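Local coordinates for succinyl-CoA ligase (ADP-forming) subunit alpha (Methanosaeta concilii, PDB 6HXI), which is a succinyl-CoA ligase alpha-type subunit that joins a CoA-ligase region to a citrate-synthase-like one and binds coenzyme A, at residues A110-G115 with F149-T154; G142-G147 with N153-I158; Y6-I11 with I134-A139; V200-G203 with Y207-S210. One frame throughout, in Å; residues are numbered along the deposited sequence.

Contact 1: A110-G115 with F149-T154. With COA (coenzyme A), chain G.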
# COMPACT_ATOMS: atom_id res chain seq x y z
N ALA B 110 43.04 -24.37 -12.28
CA ALA B 110 42.76 -25.58 -11.52
C ALA B 110 41.34 -25.99 -11.85
O ALA B 110 40.41 -25.21 -11.62
CB ALA B 110 42.90 -25.31 -10.02
N VAL B 111 41.18 -27.16 -12.47
CA VAL B 111 39.90 -27.74 -12.90
C VAL B 111 39.41 -28.72 -11.83
O VAL B 111 39.99 -29.79 -11.67
CB VAL B 111 39.96 -28.37 -14.32
CG1 VAL B 111 38.57 -28.79 -14.79
CG2 VAL B 111 40.60 -27.42 -15.33
N ILE B 112 38.35 -28.37 -11.12
CA ILE B 112 37.80 -29.18 -10.03
C ILE B 112 36.85 -30.29 -10.54
O ILE B 112 36.79 -31.34 -9.91
CB ILE B 112 37.10 -28.28 -8.96
CG1 ILE B 112 37.98 -27.06 -8.49
CG2 ILE B 112 36.57 -29.06 -7.76
CD1 ILE B 112 39.39 -27.25 -8.04
N ALA B 113 36.10 -30.03 -11.62
CA ALA B 113 35.09 -30.96 -12.11
C ALA B 113 35.57 -32.36 -12.37
O ALA B 113 36.66 -32.58 -12.90
CB ALA B 113 34.41 -30.42 -13.36
N GLU B 114 34.75 -33.32 -11.97
CA GLU B 114 34.92 -34.74 -12.18
C GLU B 114 33.96 -35.09 -13.34
O GLU B 114 32.87 -34.51 -13.43
CB GLU B 114 34.52 -35.51 -10.91
CG GLU B 114 34.91 -36.99 -11.00
CD GLU B 114 35.02 -37.79 -9.71
OE1 GLU B 114 35.94 -38.64 -9.63
OE2 GLU B 114 34.18 -37.60 -8.80
N GLY B 115 34.41 -35.98 -14.23
CA GLY B 115 33.64 -36.45 -15.37
C GLY B 115 33.84 -35.68 -16.66
O GLY B 115 32.93 -35.62 -17.49
N PHE B 149 49.32 -19.90 -0.29
CA PHE B 149 48.09 -19.95 -1.10
C PHE B 149 47.47 -21.33 -1.08
O PHE B 149 48.19 -22.33 -1.08
CB PHE B 149 48.42 -19.56 -2.57
CG PHE B 149 47.27 -19.51 -3.55
CD1 PHE B 149 46.51 -18.35 -3.70
CD2 PHE B 149 46.95 -20.61 -4.33
CE1 PHE B 149 45.44 -18.30 -4.61
CE2 PHE B 149 45.86 -20.57 -5.22
CZ PHE B 149 45.12 -19.41 -5.36
N ARG B 150 46.13 -21.38 -1.15
CA ARG B 150 45.41 -22.64 -1.25
C ARG B 150 44.44 -22.58 -2.45
O ARG B 150 43.82 -21.54 -2.70
CB ARG B 150 44.68 -22.98 0.06
CG ARG B 150 43.19 -22.71 0.05
CD ARG B 150 42.57 -22.67 1.43
NE ARG B 150 42.13 -23.98 1.84
CZ ARG B 150 41.50 -24.25 2.97
NH1 ARG B 150 41.19 -25.49 3.27
NH2 ARG B 150 41.22 -23.28 3.83
N ILE B 151 44.30 -23.71 -3.16
CA ILE B 151 43.34 -23.80 -4.26
C ILE B 151 42.00 -24.26 -3.67
O ILE B 151 41.93 -25.40 -3.20
CB ILE B 151 43.78 -24.72 -5.41
CG1 ILE B 151 45.06 -24.20 -6.08
CG2 ILE B 151 42.65 -24.87 -6.42
CD1 ILE B 151 45.83 -25.31 -6.83
N GLY B 152 40.99 -23.39 -3.70
CA GLY B 152 39.63 -23.69 -3.24
C GLY B 152 39.54 -24.39 -1.90
O GLY B 152 39.97 -23.87 -0.87
N ASN B 153 39.03 -25.62 -1.93
CA ASN B 153 38.83 -26.44 -0.73
C ASN B 153 40.04 -27.25 -0.28
O ASN B 153 39.93 -28.00 0.69
CB ASN B 153 37.65 -27.38 -0.94
CG ASN B 153 36.34 -26.64 -1.12
OD1 ASN B 153 35.91 -25.90 -0.26
ND2 ASN B 153 35.64 -26.92 -2.22
N THR B 154 41.19 -27.13 -0.98
CA THR B 154 42.38 -27.92 -0.60
C THR B 154 42.72 -27.77 0.87
O THR B 154 42.89 -26.65 1.35
CB THR B 154 43.55 -27.59 -1.49
OG1 THR B 154 43.15 -27.76 -2.84
CG2 THR B 154 44.77 -28.45 -1.19
N1A COA G . 17.59 -23.58 -14.60
C2A COA G . 18.40 -24.18 -15.48
N3A COA G . 19.62 -24.70 -15.28
C4A COA G . 20.03 -24.50 -14.01
C5A COA G . 19.31 -23.89 -13.00
C6A COA G . 18.01 -23.44 -13.32
N6A COA G . 17.17 -22.92 -12.43
N7A COA G . 20.08 -23.77 -11.86
C8A COA G . 21.23 -24.31 -12.19
N9A COA G . 21.27 -24.77 -13.48
C1B COA G . 22.40 -25.38 -14.18
C2B COA G . 23.68 -24.56 -14.21
O2B COA G . 23.64 -23.58 -15.25
C3B COA G . 24.71 -25.66 -14.48
O3B COA G . 24.75 -26.03 -15.88
P3B COA G . 26.03 -26.66 -16.60
O7A COA G . 26.45 -27.83 -15.79
O8A COA G . 25.59 -27.00 -17.97
O9A COA G . 27.06 -25.52 -16.66
C4B COA G . 24.13 -26.90 -13.79
O4B COA G . 22.74 -26.59 -13.53
C5B COA G . 24.82 -27.31 -12.51
O5B COA G . 25.05 -26.12 -11.73
P1A COA G . 26.45 -25.87 -10.94
O1A COA G . 26.39 -24.81 -9.90
O2A COA G . 27.63 -25.71 -11.89
O3A COA G . 26.51 -27.33 -10.28
P2A COA G . 27.29 -28.15 -9.16
O4A COA G . 26.60 -28.00 -7.86
O5A COA G . 27.25 -29.58 -9.63
O6A COA G . 28.80 -27.57 -9.11
CBP COA G . 31.00 -28.64 -9.06
CCP COA G . 29.86 -28.10 -9.93
CDP COA G . 32.10 -29.15 -9.99
CEP COA G . 31.57 -27.54 -8.15
CAP COA G . 30.44 -29.79 -8.19
OAP COA G . 29.66 -30.69 -8.95
C9P COA G . 31.47 -30.58 -7.37
O9P COA G . 31.88 -30.13 -6.30
N8P COA G . 31.86 -31.76 -7.88
C7P COA G . 32.90 -32.58 -7.27
C6P COA G . 34.11 -32.70 -8.15
C5P COA G . 35.15 -33.63 -7.57
O5P COA G . 34.83 -34.57 -6.85
N4P COA G . 36.42 -33.35 -7.88
C3P COA G . 37.54 -34.08 -7.32
C2P COA G . 37.92 -33.60 -5.93
S1P COA G . 39.45 -34.49 -5.51
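A110 and I151 stand opposite each other, their CA atoms 7.5 Å apart, where the end of strand 108-111 passes the loop that follows strand 149-150. The methyl of A110 meets one branch of I151: CB lies 3.6 Å from CG2. With CG1 of I151 beside the backbone N (chi1 -63°), CG2 is left anti to that N and faces A110. I112 reaches the same CG2 more loosely with its CD1. The contact is thus a small apolar seam between two sheets. Strand 108-111 belongs to the seven-stranded one and strand 149-150 is the edge of the six-stranded one. I151 also starts a type II' turn that ends at T154. I151 O accepts the backbone N of T154. T154 OG1 also donates to I151 O, at 2.7 Å and in the carbonyl plane. R150 holds the far end of the turn side-on: NE and NH1 both bond T154 O, each at 2.8 Å. NH1 has a second acceptor in G156 O. On the other segment the backbone serves the ligand. Coenzyme A donates N4P to I112 O at 2.9 Å, nearly straight at 172°. E114 CB packs 3.9 Å from C5P of the same ligand.

Contact 2: G142-G147 with N153-I158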
# COMPACT_ATOMS: atom_id res chain seq x y z
N GLY B 142 42.85 -29.49 -6.01
CA GLY B 142 43.86 -28.53 -6.40
C GLY B 142 45.21 -28.85 -5.80
O GLY B 142 45.91 -29.76 -6.24
N GLY B 143 45.57 -28.08 -4.79
CA GLY B 143 46.86 -28.14 -4.12
C GLY B 143 47.08 -26.86 -3.34
O GLY B 143 46.16 -26.04 -3.20
N MET B 144 48.27 -26.71 -2.77
CA MET B 144 48.60 -25.55 -1.96
C MET B 144 50.08 -25.38 -1.71
O MET B 144 50.82 -26.35 -1.76
CB MET B 144 47.82 -25.54 -0.62
CG MET B 144 48.09 -26.69 0.33
SD MET B 144 48.04 -26.16 2.09
CE MET B 144 46.39 -25.51 2.23
N THR B 145 50.49 -24.14 -1.43
CA THR B 145 51.83 -23.76 -0.98
C THR B 145 51.57 -23.38 0.48
O THR B 145 50.79 -22.45 0.75
CB THR B 145 52.44 -22.59 -1.79
OG1 THR B 145 52.51 -22.93 -3.17
CG2 THR B 145 53.84 -22.22 -1.30
N ALA B 146 52.14 -24.15 1.42
CA ALA B 146 51.96 -23.93 2.85
C ALA B 146 52.41 -22.53 3.26
O ALA B 146 53.47 -22.06 2.85
CB ALA B 146 52.71 -24.98 3.63
N GLY B 147 51.55 -21.84 3.98
CA GLY B 147 51.78 -20.47 4.42
C GLY B 147 51.65 -19.41 3.35
O GLY B 147 51.94 -18.25 3.64
N ASN B 153 39.03 -25.62 -1.93
CA ASN B 153 38.83 -26.44 -0.73
C ASN B 153 40.04 -27.25 -0.28
O ASN B 153 39.93 -28.00 0.69
CB ASN B 153 37.65 -27.38 -0.94
CG ASN B 153 36.34 -26.64 -1.12
OD1 ASN B 153 35.91 -25.90 -0.26
ND2 ASN B 153 35.64 -26.92 -2.22
N THR B 154 41.19 -27.13 -0.98
CA THR B 154 42.38 -27.92 -0.60
C THR B 154 42.72 -27.77 0.87
O THR B 154 42.89 -26.65 1.35
CB THR B 154 43.55 -27.59 -1.49
OG1 THR B 154 43.15 -27.76 -2.84
CG2 THR B 154 44.77 -28.45 -1.19
N ALA B 155 42.82 -28.93 1.56
CA ALA B 155 43.18 -29.11 2.98
C ALA B 155 42.06 -28.80 3.98
O ALA B 155 42.33 -28.69 5.17
CB ALA B 155 44.46 -28.35 3.33
N GLY B 156 40.83 -28.75 3.50
CA GLY B 156 39.62 -28.67 4.31
C GLY B 156 39.44 -27.57 5.32
O GLY B 156 39.51 -26.39 4.98
N THR B 157 39.10 -27.95 6.55
CA THR B 157 38.79 -26.99 7.63
C THR B 157 40.01 -26.27 8.17
O THR B 157 41.12 -26.80 8.09
CB THR B 157 38.00 -27.69 8.76
OG1 THR B 157 38.84 -28.64 9.43
CG2 THR B 157 36.74 -28.39 8.25
N ILE B 158 39.79 -25.10 8.81
CA ILE B 158 40.88 -24.34 9.44
C ILE B 158 41.49 -25.14 10.60
O ILE B 158 42.71 -25.05 10.83
CB ILE B 158 40.43 -22.89 9.80
CG1 ILE B 158 40.51 -21.97 8.57
CG2 ILE B 158 41.22 -22.27 10.94
CD1 ILE B 158 41.90 -21.67 7.99
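The T154 methyl overlaps the peptide after G143: CG2 lies 3.4 Å from G143 O and 3.5 Å from G143 C. The hydroxyl is turned to the amide side of the same glycine. G143 N donates to T154 OG1 at 3.1 Å, but the angle of 126° makes this bond weak. The stronger partner of OG1 is I151 O. M144 runs past T154 in the opposite direction, its CG 4.1 Å from CG2. CG of M144 stands between the backbone N and the carbonyl carbon (chi1 63°), and two further bends bring CE round to A155. CE ends 3.6 Å from A155 CB and 3.8 Å from T154 O. A155 belongs to a type II turn from N153 to G156, closed by G156 N on N153 O. The turn leads to T157, the N-cap of helix 158-163. The contact therefore ties strand 143-145 to the approach of that helix. F186 of helix 179-192 touches both M144 and T154. A155 N bonds N344 of the neighbouring Citrate lyase chain. With one weak bond across it, the contact probably rests mainly on close packing, of the T154 methyl on the G143 peptide and of M144 CE on A155.

Contact 3: Y6-I11 with I134-A139. With COA (coenzyme A), chain G.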
# COMPACT_ATOMS: atom_id res chain seq x y z
N TYR B 6 59.74 -22.26 -11.48
CA TYR B 6 59.43 -23.36 -10.57
C TYR B 6 58.34 -23.01 -9.53
O TYR B 6 57.70 -23.92 -9.00
CB TYR B 6 60.70 -23.90 -9.90
CG TYR B 6 61.49 -22.88 -9.11
CD1 TYR B 6 61.13 -22.53 -7.81
CD2 TYR B 6 62.67 -22.33 -9.63
CE1 TYR B 6 61.89 -21.63 -7.07
CE2 TYR B 6 63.44 -21.43 -8.89
CZ TYR B 6 63.03 -21.07 -7.61
OH TYR B 6 63.76 -20.18 -6.88
N VAL B 7 58.15 -21.72 -9.22
CA VAL B 7 57.13 -21.28 -8.26
C VAL B 7 55.73 -21.30 -8.92
O VAL B 7 55.51 -20.62 -9.93
CB VAL B 7 57.44 -19.89 -7.64
CG1 VAL B 7 56.35 -19.47 -6.66
CG2 VAL B 7 58.79 -19.87 -6.94
N LEU B 8 54.79 -22.05 -8.33
CA LEU B 8 53.44 -22.05 -8.87
C LEU B 8 52.69 -20.92 -8.18
O LEU B 8 52.23 -19.99 -8.86
CB LEU B 8 52.75 -23.40 -8.65
CG LEU B 8 51.86 -23.93 -9.78
CD1 LEU B 8 52.66 -24.27 -11.03
CD2 LEU B 8 51.16 -25.19 -9.32
N PHE B 9 52.67 -20.94 -6.83
CA PHE B 9 52.02 -19.93 -5.99
C PHE B 9 52.90 -19.46 -4.90
O PHE B 9 53.62 -20.26 -4.30
CB PHE B 9 50.76 -20.46 -5.30
CG PHE B 9 49.96 -21.45 -6.08
CD1 PHE B 9 49.27 -21.07 -7.22
CD2 PHE B 9 49.87 -22.77 -5.65
CE1 PHE B 9 48.52 -22.00 -7.94
CE2 PHE B 9 49.12 -23.70 -6.37
CZ PHE B 9 48.47 -23.31 -7.52
N ASP B 10 52.74 -18.20 -4.55
CA ASP B 10 53.44 -17.60 -3.42
C ASP B 10 52.45 -16.76 -2.61
O ASP B 10 51.24 -16.78 -2.86
CB ASP B 10 54.69 -16.81 -3.87
CG ASP B 10 54.47 -15.75 -4.94
OD1 ASP B 10 53.49 -14.96 -4.82
OD2 ASP B 10 55.33 -15.65 -5.85
N ILE B 11 52.99 -16.03 -1.63
CA ILE B 11 52.24 -15.19 -0.73
C ILE B 11 51.68 -13.95 -1.46
O ILE B 11 50.85 -13.25 -0.91
CB ILE B 11 53.12 -14.88 0.51
CG1 ILE B 11 52.25 -14.51 1.73
CG2 ILE B 11 54.21 -13.84 0.22
CD1 ILE B 11 52.69 -15.08 3.09
N ILE B 134 49.81 -23.73 -16.88
CA ILE B 134 49.62 -24.95 -16.08
C ILE B 134 48.14 -25.26 -15.87
O ILE B 134 47.37 -24.36 -15.51
CB ILE B 134 50.44 -24.91 -14.74
CG1 ILE B 134 51.96 -24.96 -15.02
CG2 ILE B 134 50.05 -26.03 -13.75
CD1 ILE B 134 52.65 -23.60 -14.92
N VAL B 135 47.74 -26.52 -16.08
CA VAL B 135 46.39 -26.97 -15.79
C VAL B 135 46.50 -28.04 -14.69
O VAL B 135 47.13 -29.08 -14.92
CB VAL B 135 45.54 -27.44 -17.01
CG1 VAL B 135 44.20 -28.04 -16.55
CG2 VAL B 135 45.30 -26.31 -17.98
N ILE B 136 45.95 -27.77 -13.51
CA ILE B 136 45.90 -28.73 -12.41
C ILE B 136 44.49 -29.29 -12.48
O ILE B 136 43.52 -28.54 -12.41
CB ILE B 136 46.27 -28.13 -11.01
CG1 ILE B 136 47.77 -27.71 -10.97
CG2 ILE B 136 46.00 -29.14 -9.90
CD1 ILE B 136 47.98 -26.40 -10.38
N GLY B 137 44.40 -30.58 -12.73
CA GLY B 137 43.13 -31.28 -12.88
C GLY B 137 42.95 -31.79 -14.29
O GLY B 137 43.93 -31.88 -15.03
N PRO B 138 41.73 -32.20 -14.70
CA PRO B 138 40.44 -32.15 -13.97
C PRO B 138 40.36 -33.16 -12.84
O PRO B 138 41.29 -33.95 -12.64
CB PRO B 138 39.39 -32.45 -15.07
CG PRO B 138 40.12 -32.33 -16.39
CD PRO B 138 41.54 -32.71 -16.08
N ALA B 139 39.22 -33.15 -12.10
CA ALA B 139 38.92 -34.07 -11.01
C ALA B 139 39.93 -33.99 -9.85
O ALA B 139 40.38 -35.01 -9.33
CB ALA B 139 38.78 -35.51 -11.53
N1A COA G . 17.59 -23.58 -14.60
C2A COA G . 18.40 -24.18 -15.48
N3A COA G . 19.62 -24.70 -15.28
C4A COA G . 20.03 -24.50 -14.01
C5A COA G . 19.31 -23.89 -13.00
C6A COA G . 18.01 -23.44 -13.32
N6A COA G . 17.17 -22.92 -12.43
N7A COA G . 20.08 -23.77 -11.86
C8A COA G . 21.23 -24.31 -12.19
N9A COA G . 21.27 -24.77 -13.48
C1B COA G . 22.40 -25.38 -14.18
C2B COA G . 23.68 -24.56 -14.21
O2B COA G . 23.64 -23.58 -15.25
C3B COA G . 24.71 -25.66 -14.48
O3B COA G . 24.75 -26.03 -15.88
P3B COA G . 26.03 -26.66 -16.60
O7A COA G . 26.45 -27.83 -15.79
O8A COA G . 25.59 -27.00 -17.97
O9A COA G . 27.06 -25.52 -16.66
C4B COA G . 24.13 -26.90 -13.79
O4B COA G . 22.74 -26.59 -13.53
C5B COA G . 24.82 -27.31 -12.51
O5B COA G . 25.05 -26.12 -11.73
P1A COA G . 26.45 -25.87 -10.94
O1A COA G . 26.39 -24.81 -9.90
O2A COA G . 27.63 -25.71 -11.89
O3A COA G . 26.51 -27.33 -10.28
P2A COA G . 27.29 -28.15 -9.16
O4A COA G . 26.60 -28.00 -7.86
O5A COA G . 27.25 -29.58 -9.63
O6A COA G . 28.80 -27.57 -9.11
CBP COA G . 31.00 -28.64 -9.06
CCP COA G . 29.86 -28.10 -9.93
CDP COA G . 32.10 -29.15 -9.99
CEP COA G . 31.57 -27.54 -8.15
CAP COA G . 30.44 -29.79 -8.19
OAP COA G . 29.66 -30.69 -8.95
C9P COA G . 31.47 -30.58 -7.37
O9P COA G . 31.88 -30.13 -6.30
N8P COA G . 31.86 -31.76 -7.88
C7P COA G . 32.90 -32.58 -7.27
C6P COA G . 34.11 -32.70 -8.15
C5P COA G . 35.15 -33.63 -7.57
O5P COA G . 34.83 -34.57 -6.85
N4P COA G . 36.42 -33.35 -7.88
C3P COA G . 37.54 -34.08 -7.32
C2P COA G . 37.92 -33.60 -5.93
S1P COA G . 39.45 -34.49 -5.51
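L8 is the bump of this contact, and its two methyls go to two different isoleucines. CD1 settles against the side chain of I134, 3.9 Å from CD1, 4.1 Å from CG1 and 4.2 Å from CG2. It thus occupies the hollow between the branches of I134, and the two side chains cross obliquely. CD2 takes the other direction and meets I136 tip to tip, 3.6 Å from its CD1. The same I136 methyl also touches the ring of F9 obliquely, 4.2 Å from CZ. It rests against the notch where L8 CD2 and the end of the F9 ring come together. L8 in turn backs the ring: its CB lies 4.1 Å above one face, over the centre. I136 places CG1 anti to its carbonyl carbon (chi1 -67°), with CD1 directed at this pair. The loop 6-11 in this way covers strand 134-136, an outermost strand of the seven-stranded sheet. From helix 212-221, R218 touches L8 and H215 touches I136. The F9 ring also meets the ring of F149. Beyond the strand comes a cis peptide bond before P138, then A139, whose C lies 3.5 Å from C3P of coenzyme A. The touching groups are all hydrocarbon, so between these two segments the fit rests on shape and burial of carbon rather than on polar pairing.

Contact 4: V200-G203 with Y207-S210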
# COMPACT_ATOMS: atom_id res chain seq x y z
N VAL B 200 50.45 -30.91 -4.46
CA VAL B 200 49.55 -30.83 -5.63
C VAL B 200 48.88 -32.19 -5.90
O VAL B 200 49.56 -33.22 -5.85
CB VAL B 200 50.28 -30.30 -6.92
CG1 VAL B 200 49.39 -30.41 -8.17
CG2 VAL B 200 50.77 -28.87 -6.75
N ALA B 201 47.56 -32.19 -6.19
CA ALA B 201 46.88 -33.39 -6.61
C ALA B 201 46.59 -33.18 -8.12
O ALA B 201 45.95 -32.18 -8.48
CB ALA B 201 45.61 -33.61 -5.82
N ILE B 202 47.10 -34.05 -8.99
CA ILE B 202 46.89 -33.87 -10.44
C ILE B 202 45.51 -34.38 -10.93
O ILE B 202 45.16 -34.16 -12.09
CB ILE B 202 48.06 -34.46 -11.29
CG1 ILE B 202 48.21 -35.99 -11.09
CG2 ILE B 202 49.36 -33.71 -11.02
CD1 ILE B 202 48.69 -36.75 -12.35
N GLY B 203 44.75 -35.02 -10.03
CA GLY B 203 43.45 -35.61 -10.34
C GLY B 203 43.63 -37.07 -10.71
O GLY B 203 44.76 -37.52 -10.93
N TYR B 207 44.04 -38.77 -18.56
CA TYR B 207 44.76 -37.73 -19.29
C TYR B 207 44.71 -36.44 -18.51
O TYR B 207 43.76 -35.67 -18.67
CB TYR B 207 44.20 -37.58 -20.72
CG TYR B 207 44.29 -38.87 -21.50
CD1 TYR B 207 45.46 -39.22 -22.19
CD2 TYR B 207 43.24 -39.79 -21.50
CE1 TYR B 207 45.57 -40.43 -22.87
CE2 TYR B 207 43.34 -41.01 -22.17
CZ TYR B 207 44.51 -41.32 -22.86
OH TYR B 207 44.61 -42.52 -23.50
N PRO B 208 45.64 -36.19 -17.56
CA PRO B 208 45.52 -34.96 -16.76
C PRO B 208 46.02 -33.72 -17.50
O PRO B 208 46.66 -33.85 -18.54
CB PRO B 208 46.36 -35.28 -15.52
CG PRO B 208 47.46 -36.23 -16.06
CD PRO B 208 46.84 -36.98 -17.19
N GLY B 209 45.72 -32.53 -16.96
CA GLY B 209 46.17 -31.26 -17.51
C GLY B 209 47.67 -31.12 -17.37
O GLY B 209 48.34 -30.55 -18.24
N SER B 210 48.21 -31.67 -16.26
CA SER B 210 49.63 -31.71 -15.95
C SER B 210 49.92 -33.05 -15.28
O SER B 210 49.11 -33.54 -14.48
CB SER B 210 50.02 -30.57 -15.02
OG SER B 210 49.22 -30.54 -13.84
O HOH W 1 46.62 -32.05 -13.51
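I202 and P208 lie side by side and point the same way. I202 CD1 runs alongside the proline ring, 3.9 Å from CG of P208. The ring's CB rests 3.8 Å from I202 O, so the proline touches both the side chain and the backbone of I202. S210 meets I202 differently, mainly through its carbonyl. S210 O lies 3.5 Å from both CB and CG2 of I202. The S210 side chain stands farther back, with OG 4.2 Å from CG2 of I202. In I202, CG1 stands between the backbone N and the carbonyl carbon (chi1 62°). CG2 is then anti to the carbonyl carbon, and CD1 extends to the proline. These residues sit in the CoA-ligase region, at the end of strand 196-201 and in the loop before helix 212-221. That strand, helix and the parallel strand 227-233 form a beta-alpha-beta crossover, with strand 172-176 between the two strands in the sheet. Helix 212-221 presents M212 and H215 to I202. A water bridges the backbones of the two segments. It donates to I202 O at 2.9 Å and accepts from S210 N at 3.2 Å. The S210 hydroxyl bonds V135 O and H215 NE2, which ties the loop to strand 134-136 and to helix 212-221. P208 also packs on Y126 of the neighbouring Citrate lyase chain.

How the contacts relate
Along the chain, contacts 3 and 1 interleave: their segments come in the order 6-11, 110-115, 134-139, 149-154. Contact 2 follows contact 3 and shares N153 and T154 with contact 1; contact 4 comes last. The centres lie 10 to 16 Å apart. Strands 108-111 and 134-136 are neighbours in the seven-stranded sheet, which links contacts 1 and 3. Strands 149-150, 143-145 and 196-201 adjoin in that order in the six-stranded sheet, joining contacts 1, 2 and 4. G137 O and G209 N connect contacts 3 and 4. Contact 1 packs one sheet against the other. Contacts 1 and 3 also touch coenzyme A, which places this junction beside its pocket.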